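Local coordinates for protein phytoene synthase (Enterococcus hirae, PDB 5IYS) that probably joins two prenyl diphosphates head to head, as squalene and phytoene synthases do, and binds a farnesyl thiodiphosphate inhibitor with magnesium ions, at residues Leu68-Asn79 with Thr103-Arg114. Sequence-based numbering, arbitrary orientation.
Sequences LRQLERQLLDFN and TAPFFDMLTGQR. With FPS (S-[(2E,6E)-3,7,11-trimethyldodeca-2,6,10-trienyl] trihydrogen thiodiphosphate), chain H; SO4 (sulfate ion), chain B.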
ATOM      1  N   LEU A  68      -6.210  -1.027  18.525  1.00 35.21           N
ATOM      2  CA  LEU A  68      -6.106   0.083  17.580  1.00 35.28           C
ATOM      3  C   LEU A  68      -6.242   1.404  18.320  1.00 34.19           C
ATOM      4  O   LEU A  68      -5.495   2.336  18.036  1.00 34.98           O
ATOM      5  CB  LEU A  68      -7.112  -0.034  16.428  1.00 34.76           C
ATOM      6  CG  LEU A  68      -6.928   0.908  15.231  1.00 35.81           C
ATOM      7  CD1 LEU A  68      -5.587   0.690  14.555  1.00 27.98           C
ATOM      8  CD2 LEU A  68      -8.057   0.723  14.217  1.00 30.38           C
ATOM      9  N   ARG A  69      -7.049   1.426  19.380  1.00 36.09           N
ATOM     10  CA  ARG A  69      -7.082   2.577  20.294  1.00 35.46           C
ATOM     11  C   ARG A  69      -5.761   2.910  20.987  1.00 35.80           C
ATOM     12  O   ARG A  69      -5.438   4.082  21.186  1.00 38.11           O
ATOM     13  CB  ARG A  69      -8.172   2.404  21.363  1.00 36.00           C
ATOM     14  CG  ARG A  69      -9.572   2.742  20.850  1.00 41.13           C
ATOM     15  CD  ARG A  69     -10.628   2.762  21.959  1.00 51.20           C
ATOM     16  NE  ARG A  69     -10.819   1.467  22.604  1.00 59.45           N
ATOM     17  CZ  ARG A  69     -11.670   0.531  22.186  1.00 65.18           C
ATOM     18  NH1 ARG A  69     -12.421   0.733  21.112  1.00 67.66           N
ATOM     19  NH2 ARG A  69     -11.776  -0.611  22.851  1.00 63.68           N
ATOM     20  N   GLN A  70      -5.095   1.893  21.524  1.00 34.79           N
ATOM     21  CA  GLN A  70      -3.780   2.093  22.117  1.00 32.99           C
ATOM     22  C   GLN A  70      -2.798   2.704  21.109  1.00 27.18           C
ATOM     23  O   GLN A  70      -1.920   3.481  21.477  1.00 25.58           O
ATOM     24  CB  GLN A  70      -3.191   0.763  22.570  1.00 33.98           C
ATOM     25  CG  GLN A  70      -1.764   0.963  23.057  1.00 40.42           C
ATOM     26  CD  GLN A  70      -1.061  -0.318  23.458  1.00 52.08           C
ATOM     27  OE1 GLN A  70      -1.419  -1.410  23.006  1.00 54.83           O
ATOM     28  NE2 GLN A  70      -0.017  -0.181  24.283  1.00 51.38           N
ATOM     29  N   LEU A  71      -2.847   2.199  19.883  1.00 25.93           N
ATOM     30  CA  LEU A  71      -1.982   2.673  18.810  1.00 25.40           C
ATOM     31  C   LEU A  71      -2.305   4.140  18.538  1.00 26.09           C
ATOM     32  O   LEU A  71      -1.405   4.949  18.325  1.00 26.08           O
ATOM     33  CB  LEU A  71      -2.148   1.802  17.549  1.00 23.77           C
ATOM     34  CG  LEU A  71      -1.232   2.096  16.364  1.00 25.98           C
ATOM     35  CD1 LEU A  71       0.215   2.023  16.833  1.00 24.19           C
ATOM     36  CD2 LEU A  71      -1.436   1.127  15.206  1.00 27.66           C
ATOM     37  N   GLU A  72      -3.581   4.501  18.613  1.00 27.37           N
ATOM     38  CA  GLU A  72      -3.980   5.892  18.365  1.00 30.01           C
ATOM     39  C   GLU A  72      -3.463   6.789  19.483  1.00 29.30           C
ATOM     40  O   GLU A  72      -3.094   7.936  19.246  1.00 27.00           O
ATOM     41  CB  GLU A  72      -5.509   6.039  18.292  1.00 31.55           C
ATOM     42  CG  GLU A  72      -6.212   5.302  17.139  1.00 41.07           C
ATOM     43  CD  GLU A  72      -7.722   5.098  17.352  1.00 55.06           C
ATOM     44  OE1 GLU A  72      -8.413   6.056  17.772  1.00 64.82           O
ATOM     45  OE2 GLU A  72      -8.242   3.991  17.068  1.00 57.32           O
ATOM     46  N   ARG A  73      -3.433   6.266  20.707  1.00 28.88           N
ATOM     47  CA  ARG A  73      -2.962   7.060  21.830  1.00 28.39           C
ATOM     48  C   ARG A  73      -1.463   7.304  21.738  1.00 25.57           C
ATOM     49  O   ARG A  73      -0.986   8.365  22.131  1.00 26.49           O
ATOM     50  CB  ARG A  73      -3.255   6.353  23.155  1.00 32.91           C
ATOM     51  CG  ARG A  73      -2.565   7.023  24.343  1.00 40.64           C
ATOM     52  CD  ARG A  73      -2.940   6.374  25.673  1.00 58.08           C
ATOM     53  NE  ARG A  73      -2.142   5.185  25.981  1.00 63.71           N
ATOM     54  CZ  ARG A  73      -2.646   3.963  26.161  1.00 67.39           C
ATOM     55  NH1 ARG A  73      -3.949   3.745  26.027  1.00 66.65           N
ATOM     56  NH2 ARG A  73      -1.849   2.952  26.481  1.00 63.44           N
ATOM     57  N   GLN A  74      -0.728   6.290  21.288  1.00 22.48           N
ATOM     58  CA  GLN A  74       0.705   6.430  21.056  1.00 24.43           C
ATOM     59  C   GLN A  74       1.021   7.471  19.978  1.00 20.46           C
ATOM     60  O   GLN A  74       1.930   8.287  20.133  1.00 19.62           O
ATOM     61  CB  GLN A  74       1.276   5.080  20.659  1.00 23.17           C
ATOM     62  CG  GLN A  74       1.277   4.136  21.829  1.00 26.83           C
ATOM     63  CD  GLN A  74       1.712   2.756  21.430  1.00 26.82           C
ATOM     64  OE1 GLN A  74       1.559   2.352  20.284  1.00 27.90           O
ATOM     65  NE2 GLN A  74       2.184   1.984  22.406  1.00 35.36           N
ATOM     66  N   LEU A  75       0.192   7.499  18.947  1.00 20.30           N
ATOM     67  CA  LEU A  75       0.406   8.438  17.847  1.00 19.48           C
ATOM     68  C   LEU A  75       0.104   9.862  18.337  1.00 20.15           C
ATOM     69  O   LEU A  75       0.815  10.811  17.990  1.00 20.50           O
ATOM     70  CB  LEU A  75      -0.535   8.070  16.687  1.00 22.03           C
ATOM     71  CG  LEU A  75      -0.525   9.047  15.500  1.00 15.20           C
ATOM     72  CD1 LEU A  75       0.864   9.277  14.968  1.00 19.57           C
ATOM     73  CD2 LEU A  75      -1.505   8.462  14.422  1.00 16.89           C
ATOM     74  N   LEU A  76      -0.953  10.026  19.135  1.00 23.19           N
ATOM     75  CA  LEU A  76      -1.249  11.340  19.691  1.00 22.99           C
ATOM     76  C   LEU A  76      -0.078  11.816  20.540  1.00 20.94           C
ATOM     77  O   LEU A  76       0.309  12.983  20.469  1.00 24.30           O
ATOM     78  CB  LEU A  76      -2.543  11.370  20.520  1.00 26.22           C
ATOM     79  CG  LEU A  76      -3.862  11.277  19.731  1.00 31.27           C
ATOM     80  CD1 LEU A  76      -5.014  10.814  20.629  1.00 31.61           C
ATOM     81  CD2 LEU A  76      -4.230  12.597  19.026  1.00 33.13           C
ATOM     82  N   ASP A  77       0.499  10.923  21.320  1.00 22.00           N
ATOM     83  CA  ASP A  77       1.650  11.302  22.145  1.00 24.98           C
ATOM     84  C   ASP A  77       2.807  11.730  21.247  1.00 24.24           C
ATOM     85  O   ASP A  77       3.504  12.716  21.521  1.00 24.53           O
ATOM     86  CB  ASP A  77       2.079  10.138  23.055  1.00 26.66           C
ATOM     87  CG  ASP A  77       1.186   9.974  24.301  1.00 37.52           C
ATOM     88  OD1 ASP A  77       0.431  10.902  24.668  1.00 36.75           O
ATOM     89  OD2 ASP A  77       1.263   8.904  24.949  1.00 36.91           O
ATOM     90  N   PHE A  78       3.080  10.905  20.238  1.00 20.28           N
ATOM     91  CA  PHE A  78       4.179  11.119  19.328  1.00 15.90           C
ATOM     92  C   PHE A  78       3.993  12.495  18.687  1.00 18.09           C
ATOM     93  O   PHE A  78       4.939  13.272  18.593  1.00 21.39           O
ATOM     94  CB  PHE A  78       4.113  10.068  18.205  1.00 17.64           C
ATOM     95  CG  PHE A  78       5.298  10.101  17.278  1.00 17.98           C
ATOM     96  CD1 PHE A  78       6.492   9.494  17.639  1.00 20.96           C
ATOM     97  CD2 PHE A  78       5.207  10.725  16.043  1.00 21.70           C
ATOM     98  CE1 PHE A  78       7.568   9.444  16.756  1.00 23.10           C
ATOM     99  CE2 PHE A  78       6.295  10.747  15.175  1.00 22.58           C
ATOM    100  CZ  PHE A  78       7.480  10.134  15.529  1.00 19.08           C
ATOM    101  N   ASN A  79       2.779  12.751  18.220  1.00 18.58           N
ATOM    102  CA  ASN A  79       2.404  14.022  17.615  1.00 23.37           C
ATOM    103  C   ASN A  79       2.686  15.215  18.526  1.00 23.61           C
ATOM    104  O   ASN A  79       3.111  16.275  18.063  1.00 20.79           O
ATOM    105  CB  ASN A  79       0.920  13.992  17.224  1.00 22.07           C
ATOM    106  CG  ASN A  79       0.500  15.217  16.453  1.00 22.86           C
ATOM    107  OD1 ASN A  79       1.122  15.581  15.463  1.00 23.49           O
ATOM    108  ND2 ASN A  79      -0.572  15.872  16.906  1.00 24.49           N
ATOM    109  N   THR A 103       2.671  13.999  10.722  1.00 19.33           N
ATOM    110  CA  THR A 103       1.853  12.978  11.369  1.00 16.43           C
ATOM    111  C   THR A 103       0.466  12.809  10.735  1.00 16.29           C
ATOM    112  O   THR A 103      -0.185  11.801  10.971  1.00 16.80           O
ATOM    113  CB  THR A 103       1.647  13.265  12.874  1.00 17.96           C
ATOM    114  OG1 THR A 103       1.054  14.567  13.037  1.00 18.17           O
ATOM    115  CG2 THR A 103       2.991  13.186  13.609  1.00 16.25           C
ATOM    116  N   ALA A 104      -0.011  13.793   9.973  1.00 15.66           N
ATOM    117  CA  ALA A 104      -1.380  13.735   9.454  1.00 15.95           C
ATOM    118  C   ALA A 104      -1.749  12.462   8.697  1.00 17.80           C
ATOM    119  O   ALA A 104      -2.795  11.891   8.970  1.00 19.45           O
ATOM    120  CB  ALA A 104      -1.726  14.992   8.590  1.00 20.67           C
ATOM    121  N   PRO A 105      -0.851  11.947   7.824  1.00 17.31           N
ATOM    122  CA  PRO A 105      -1.283  10.757   7.094  1.00 17.58           C
ATOM    123  C   PRO A 105      -1.250   9.521   7.986  1.00 15.29           C
ATOM    124  O   PRO A 105      -1.975   8.551   7.727  1.00 16.76           O
ATOM    125  CB  PRO A 105      -0.304  10.635   5.918  1.00 17.54           C
ATOM    126  CG  PRO A 105       0.836  11.596   6.210  1.00 20.68           C
ATOM    127  CD  PRO A 105       0.354  12.584   7.269  1.00 18.96           C
ATOM    128  N   PHE A 106      -0.488   9.575   9.068  1.00 13.21           N
ATOM    129  CA  PHE A 106      -0.457   8.441  10.010  1.00 14.15           C
ATOM    130  C   PHE A 106      -1.809   8.355  10.722  1.00 16.88           C
ATOM    131  O   PHE A 106      -2.343   7.264  10.936  1.00 18.45           O
ATOM    132  CB  PHE A 106       0.683   8.605  11.042  1.00 14.28           C
ATOM    133  CG  PHE A 106       2.059   8.426  10.448  1.00 15.38           C
ATOM    134  CD1 PHE A 106       2.675   9.462   9.760  1.00 14.44           C
ATOM    135  CD2 PHE A 106       2.695   7.196  10.518  1.00 18.32           C
ATOM    136  CE1 PHE A 106       3.923   9.269   9.146  1.00 16.85           C
ATOM    137  CE2 PHE A 106       3.949   7.021   9.974  1.00 20.25           C
ATOM    138  CZ  PHE A 106       4.546   8.053   9.248  1.00 20.49           C
ATOM    139  N   PHE A 107      -2.380   9.520  11.036  1.00 16.59           N
ATOM    140  CA  PHE A 107      -3.692   9.594  11.669  1.00 17.35           C
ATOM    141  C   PHE A 107      -4.745   9.092  10.667  1.00 18.12           C
ATOM    142  O   PHE A 107      -5.632   8.323  11.013  1.00 17.95           O
ATOM    143  CB  PHE A 107      -3.968  11.065  12.032  1.00 18.29           C
ATOM    144  CG  PHE A 107      -3.401  11.501  13.350  1.00 22.73           C
ATOM    145  CD1 PHE A 107      -3.928  11.012  14.548  1.00 30.40           C
ATOM    146  CD2 PHE A 107      -2.387  12.443  13.403  1.00 23.54           C
ATOM    147  CE1 PHE A 107      -3.417  11.438  15.778  1.00 25.78           C
ATOM    148  CE2 PHE A 107      -1.931  12.942  14.620  1.00 23.58           C
ATOM    149  CZ  PHE A 107      -2.413  12.406  15.807  1.00 27.69           C
ATOM    150  N   ASP A 108      -4.628   9.519   9.412  1.00 16.01           N
ATOM    151  CA  ASP A 108      -5.514   9.048   8.346  1.00 16.00           C
ATOM    152  C   ASP A 108      -5.538   7.516   8.209  1.00 17.45           C
ATOM    153  O   ASP A 108      -6.589   6.939   7.966  1.00 18.09           O
ATOM    154  CB  ASP A 108      -5.177   9.721   6.996  1.00 12.34           C
ATOM    155  CG  ASP A 108      -5.517  11.208   6.966  1.00 18.30           C
ATOM    156  OD1 ASP A 108      -6.311  11.638   7.839  1.00 21.71           O
ATOM    157  OD2 ASP A 108      -5.045  11.952   6.052  1.00 20.80           O
ATOM    158  N   MET A 109      -4.373   6.872   8.196  1.00 17.20           N
ATOM    159  CA  MET A 109      -4.298   5.415   8.218  1.00 18.42           C
ATOM    160  C   MET A 109      -5.115   4.793   9.367  1.00 17.90           C
ATOM    161  O   MET A 109      -5.868   3.845   9.145  1.00 17.34           O
ATOM    162  CB  MET A 109      -2.821   4.973   8.285  1.00 16.77           C
ATOM    163  CG  MET A 109      -2.551   3.460   8.489  1.00 16.39           C
ATOM    164  SD  MET A 109      -3.292   2.454   7.193  1.00 21.68           S
ATOM    165  CE  MET A 109      -2.076   2.529   5.862  1.00 16.87           C
ATOM    166  N   LEU A 110      -4.966   5.298  10.588  1.00 16.44           N
ATOM    167  CA  LEU A 110      -5.690   4.678  11.708  1.00 18.82           C
ATOM    168  C   LEU A 110      -7.198   4.877  11.487  1.00 20.67           C
ATOM    169  O   LEU A 110      -7.997   4.040  11.862  1.00 20.32           O
ATOM    170  CB  LEU A 110      -5.269   5.306  13.032  1.00 18.90           C
ATOM    171  CG  LEU A 110      -3.761   5.129  13.272  1.00 17.44           C
ATOM    172  CD1 LEU A 110      -3.415   5.479  14.715  1.00 20.18           C
ATOM    173  CD2 LEU A 110      -3.363   3.694  12.965  1.00 19.73           C
ATOM    174  N   THR A 111      -7.588   6.010  10.905  1.00 20.33           N
ATOM    175  CA  THR A 111      -9.011   6.312  10.710  1.00 19.38           C
ATOM    176  C   THR A 111      -9.586   5.369   9.666  1.00 21.41           C
ATOM    177  O   THR A 111     -10.716   4.875   9.801  1.00 20.66           O
ATOM    178  CB  THR A 111      -9.165   7.749  10.156  1.00 19.07           C
ATOM    179  OG1 THR A 111      -8.740   8.676  11.155  1.00 22.18           O
ATOM    180  CG2 THR A 111     -10.608   8.035   9.748  1.00 22.63           C
ATOM    181  N   GLY A 112      -8.784   5.068   8.642  1.00 20.30           N
ATOM    182  CA  GLY A 112      -9.209   4.119   7.634  1.00 19.98           C
ATOM    183  C   GLY A 112      -9.302   2.716   8.208  1.00 22.07           C
ATOM    184  O   GLY A 112     -10.266   1.983   7.946  1.00 21.56           O
ATOM    185  N   GLN A 113      -8.291   2.312   8.961  1.00 22.22           N
ATOM    186  CA  GLN A 113      -8.360   0.995   9.597  1.00 22.69           C
ATOM    187  C   GLN A 113      -9.604   0.852  10.467  1.00 24.37           C
ATOM    188  O   GLN A 113     -10.180  -0.233  10.548  1.00 25.28           O
ATOM    189  CB  GLN A 113      -7.118   0.695  10.424  1.00 23.57           C
ATOM    190  CG  GLN A 113      -5.858   0.570   9.599  1.00 25.06           C
ATOM    191  CD  GLN A 113      -5.924  -0.604   8.647  1.00 27.47           C
ATOM    192  OE1 GLN A 113      -6.543  -1.612   8.947  1.00 29.96           O
ATOM    193  NE2 GLN A 113      -5.424  -0.416   7.443  1.00 24.51           N
ATOM    194  N   ARG A 114      -9.909   1.885  11.242  1.00 23.52           N
ATOM    195  CA  ARG A 114     -11.038   1.858  12.177  1.00 27.65           C
ATOM    196  C   ARG A 114     -12.361   1.673  11.413  1.00 27.98           C
ATOM    197  O   ARG A 114     -13.238   0.902  11.812  1.00 28.61           O
ATOM    198  CB  ARG A 114     -11.046   3.163  12.996  1.00 26.58           C
ATOM    199  CG  ARG A 114     -12.061   3.236  14.149  1.00 34.03           C
ATOM    200  CD  ARG A 114     -11.821   4.476  15.021  1.00 32.15           C
ATOM    201  NE  ARG A 114     -12.976   4.834  15.845  1.00 36.06           N
ATOM    202  CZ  ARG A 114     -12.985   5.823  16.735  1.00 37.33           C
ATOM    203  NH1 ARG A 114     -11.885   6.536  16.942  1.00 42.47           N
ATOM    204  NH2 ARG A 114     -14.101   6.129  17.389  1.00 38.55           N
TER
HETATM  205  C1  FPS H 507      -2.714  -4.083   2.718  1.00 43.94           C
HETATM  206  S1  FPS H 507      -4.281  -4.049   1.906  1.00 52.16           S
HETATM  207  C2  FPS H 507      -2.748  -3.158   3.910  1.00 39.65           C
HETATM  208  C3  FPS H 507      -2.790  -1.815   3.842  1.00 38.60           C
HETATM  209  C4  FPS H 507      -2.909  -1.051   2.550  1.00 33.82           C
HETATM  210  C5  FPS H 507      -2.765  -1.047   5.143  1.00 33.54           C
HETATM  211  C6  FPS H 507      -1.372  -1.046   5.772  1.00 22.93           C
HETATM  212  C7  FPS H 507      -0.312  -0.697   4.740  1.00 22.36           C
HETATM  213  C8  FPS H 507       0.814  -1.417   4.627  1.00 26.60           C
HETATM  214  C10 FPS H 507       1.773  -1.023   3.529  1.00 23.92           C
HETATM  215  C9  FPS H 507       1.061  -2.625   5.492  1.00 25.91           C
HETATM  216  C11 FPS H 507       2.828  -0.040   3.984  1.00 23.61           C
HETATM  217  C12 FPS H 507       3.879  -0.136   2.887  1.00 17.85           C
HETATM  218  C13 FPS H 507       5.000   0.608   2.845  1.00 19.83           C
HETATM  219  C14 FPS H 507       5.354   1.624   3.888  1.00 19.47           C
HETATM  220  C15 FPS H 507       5.930   0.418   1.688  1.00 17.53           C
HETATM  221  PA  FPS H 507      -5.168  -5.635   2.837  1.00 46.32           P
HETATM  222  O1A FPS H 507      -5.252  -5.365   4.293  1.00 45.10           O
HETATM  223  O2A FPS H 507      -6.654  -5.808   2.243  1.00 40.73           O
HETATM  224  O3A FPS H 507      -4.400  -6.973   2.339  1.00 47.53           O
HETATM  225  PB  FPS H 507      -3.448  -7.936   3.179  1.00 53.74           P
HETATM  226  O1B FPS H 507      -4.165  -9.259   3.210  1.00 55.27           O
HETATM  227  O2B FPS H 507      -3.199  -7.470   4.596  1.00 53.73           O
HETATM  228  O3B FPS H 507      -2.133  -7.997   2.430  1.00 49.12           O
HETATM  229  S   SO4 B 501     -16.621   4.257  15.122  1.00 54.93           S
HETATM  230  O1  SO4 B 501     -17.234   5.425  14.506  1.00 47.97           O
HETATM  231  O2  SO4 B 501     -17.433   3.075  14.847  1.00 52.82           O
HETATM  232  O3  SO4 B 501     -16.520   4.448  16.572  1.00 53.87           O
HETATM  233  O4  SO4 B 501     -15.282   4.077  14.549  1.00 52.86           O
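Leu110 drops its side chain as a knob into a hole formed by Leu68, Leu71, Glu72 and Leu75, and its two methyls divide the neighbours between them. Leu110 CD1 takes Leu75 CD2 at 3.6 Å and the aliphatic CG of Glu72, while Leu110 CD2 faces Leu71 CD2 at 3.9 Å and Leu68 CD1. Leu75 comes from helix 65-80 and uses CD2 twice: with CG anti to its backbone N (chi1 174°), it also lays this methyl over one face of the Phe107 ring, a CH-pi contact with Leu75 CD2 3.8 Å from the Phe107 centroid and displaced toward the rim. Leu76 CD2 comes obliquely to Phe107 CE1, 3.5 Å away, and Asn79 CG lies at the ring edge. Beyond Phe107, Thr103 OG1 donates a 2.6 Å hydrogen bond to Asn79 OD1, arriving from well above the carbonyl plane.

At the opposite end, Leu68 CD2 packs on the backbone N of Arg114. The Arg114 guanidinium forms a long salt bridge, NH1 to Glu72 OE1 at 3.6 Å, and gives hydrogen bonds from NE and NH2 to a sulfate, probably from the crystallisation liquor; the one from NH2 to O3 is nearly straight (171°).

The segments 68-79 and 103-114 run antiparallel (167°) in the all-helical fold of the squalene/phytoene synthase family. Helix 39-60 also packs against Leu68, Leu71 and Leu110. Met109 and Gln113 belong to the pocket of one of the two bound farnesyl thiodiphosphates, where Met109 CE comes within 3.6 Å of ligand C6. Gln113 NE2 makes weak hydrogen bonds to Met109 SD and to Asp56, a magnesium ligand. The apolar core thus fixes how this pocket-lining helix lies against helix 65-80, whereas the long, sulfate-shared Arg114 to Glu72 bridge is probably a minor tie.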